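Local coordinates for protein acetyltransferase (Agrobacterium tumefaciens, PDB 2FSR) that probably transfers an acetyl group from acetyl-coenzyme A to an acceptor substrate, as GNAT-fold acetyltransferases do, at residues R137-A140 / F141-N145. Numbering follows the deposited sequence. Where two conformers were deposited one is given.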
loop_
_atom_site.group_PDB
_atom_site.type_symbol
_atom_site.label_atom_id
_atom_site.label_comp_id
_atom_site.label_asym_id
_atom_site.label_seq_id
_atom_site.Cartn_x
_atom_site.Cartn_y
_atom_site.Cartn_z
ATOM N N ARG A 137 -1.375 4.420 7.088
ATOM C CA ARG A 137 -2.733 4.846 7.486
ATOM C C ARG A 137 -2.684 6.104 8.352
ATOM O O ARG A 137 -3.386 7.091 8.077
ATOM C CB ARG A 137 -3.442 3.732 8.256
ATOM C CG ARG A 137 -4.812 4.114 8.862
ATOM C CD ARG A 137 -5.170 3.217 10.034
ATOM N NE ARG A 137 -4.384 3.541 11.228
ATOM C CZ ARG A 137 -4.294 2.786 12.325
ATOM N NH1 ARG A 137 -4.927 1.622 12.406
ATOM N NH2 ARG A 137 -3.552 3.199 13.342
ATOM N N ASP A 138 -1.885 6.063 9.413
ATOM C CA ASP A 138 -1.788 7.216 10.319
ATOM C C ASP A 138 -1.235 8.438 9.613
ATOM O O ASP A 138 -1.718 9.554 9.833
ATOM C CB ASP A 138 -0.889 6.884 11.508
ATOM C CG ASP A 138 -1.548 5.951 12.509
ATOM O OD1 ASP A 138 -2.711 5.560 12.315
ATOM O OD2 ASP A 138 -0.869 5.606 13.499
ATOM N N TRP A 139 -0.196 8.248 8.805
ATOM C CA TRP A 139 0.381 9.349 8.037
ATOM C C TRP A 139 -0.689 10.001 7.155
ATOM O O TRP A 139 -0.765 11.236 7.059
ATOM C CB TRP A 139 1.546 8.833 7.185
ATOM C CG TRP A 139 2.189 9.899 6.392
ATOM C CD1 TRP A 139 3.214 10.694 6.779
ATOM C CD2 TRP A 139 1.852 10.288 5.056
ATOM N NE1 TRP A 139 3.553 11.557 5.766
ATOM C CE2 TRP A 139 2.721 11.338 4.700
ATOM C CE3 TRP A 139 0.898 9.853 4.133
ATOM C CZ2 TRP A 139 2.672 11.963 3.443
ATOM C CZ3 TRP A 139 0.846 10.480 2.874
ATOM C CH2 TRP A 139 1.722 11.521 2.555
ATOM N N ALA A 140 -1.520 9.181 6.509
ATOM C CA ALA A 140 -2.577 9.714 5.638
ATOM C C ALA A 140 -3.619 10.499 6.425
ATOM O O ALA A 140 -4.040 11.578 5.988
ATOM C CB ALA A 140 -3.243 8.607 4.867
ATOM N N PHE A 141 -4.056 9.956 7.562
ATOM C CA PHE A 141 -5.068 10.636 8.368
ATOM C C PHE A 141 -4.505 11.916 8.976
ATOM O O PHE A 141 -5.213 12.928 9.082
ATOM C CB PHE A 141 -5.624 9.757 9.485
ATOM C CG PHE A 141 -6.593 8.707 9.021
ATOM C CD1 PHE A 141 -7.516 8.963 8.005
ATOM C CD2 PHE A 141 -6.607 7.463 9.632
ATOM C CE1 PHE A 141 -8.409 7.982 7.593
ATOM C CE2 PHE A 141 -7.507 6.486 9.233
ATOM C CZ PHE A 141 -8.401 6.732 8.219
ATOM N N GLU A 142 -3.235 11.876 9.370
ATOM C CA GLU A 142 -2.635 13.015 10.065
ATOM C C GLU A 142 -2.134 14.095 9.126
ATOM O O GLU A 142 -2.416 15.284 9.323
ATOM C CB GLU A 142 -1.490 12.536 10.948
ATOM C CG GLU A 142 -1.987 11.698 12.110
ATOM C CD GLU A 142 -0.864 10.984 12.826
ATOM O OE1 GLU A 142 0.313 11.324 12.562
ATOM O OE2 GLU A 142 -1.167 10.053 13.614
ATOM N N THR A 143 -1.408 13.676 8.096
ATOM C CA THR A 143 -0.752 14.613 7.200
ATOM C C THR A 143 -1.668 15.041 6.054
ATOM O O THR A 143 -1.661 16.213 5.679
ATOM C CB THR A 143 0.609 14.063 6.721
ATOM O OG1 THR A 143 1.468 13.927 7.862
ATOM C CG2 THR A 143 1.264 15.010 5.717
ATOM N N LEU A 144 -2.440 14.107 5.505
ATOM C CA LEU A 144 -3.359 14.436 4.414
ATOM C C LEU A 144 -4.761 14.787 4.887
ATOM O O LEU A 144 -5.583 15.273 4.102
ATOM C CB LEU A 144 -3.425 13.308 3.376
ATOM C CG LEU A 144 -2.135 12.975 2.630
ATOM C CD1 LEU A 144 -2.395 11.898 1.598
ATOM C CD2 LEU A 144 -1.499 14.222 1.991
ATOM N N ASN A 145 -5.046 14.525 6.161
ATOM C CA ASN A 145 -6.362 14.805 6.729
ATOM C C ASN A 145 -7.501 14.072 6.006
ATOM O O ASN A 145 -8.621 14.588 5.915
ATOM C CB ASN A 145 -6.623 16.321 6.750
ATOM C CG ASN A 145 -5.672 17.064 7.669
ATOM O OD1 ASN A 145 -5.808 17.001 8.889
ATOM N ND2 ASN A 145 -4.716 17.779 7.095
#
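The C-terminal turns of the helix spanning 128-143 bring Trp-139 against Thr-143 one turn on, in a CH-pi contact. Thr-143 CB lies 4.0 Å from the centroid of the five-membered ring of Trp-139, only 13° off the ring normal. The indole reaches this position because its CG is anti to the backbone N (chi1 -179°), which swings the ring along the helix toward its C-terminal end. Threonine suits the place because branching at CB carries OG1 toward CD1 and NE1 and CG2 toward CE2 and CZ2, so both arms lie along the indole. Farther along the same indole, Trp-139 CZ3 meets Leu-144 CD1 at 3.8 Å, while Trp-80 of helix 66-83 brings its own ring against Trp-139.

In this GNAT-family fold the helix packs beside strand 149-153, where Leu-149 touches both Arg-137 and Phe-141. The aliphatic part of Arg-137 also packs on the phenyl group, CG lying 3.6 Å from Phe-141 CE2. The guanidinium of Arg-137 turns to Asp-138, NE and NH2 both gripping OD1 side-on in a salt bridge, with Arg-137 NH2 2.7 Å from Asp-138 OD1. This pairing probably offsets some of the repulsion between Asp-138 OD2 and Glu-142 OE2, 4.5 Å apart. Backbone i+4 bonds run through Thr-143 N to Trp-139 O at 2.7 Å; the next, Leu-144 N to Ala-140 O, is weak (129° at the hydrogen), and Asn-145 is the first residue to leave helical backbone angles, with positive phi, which asparagine tolerates better than most residues.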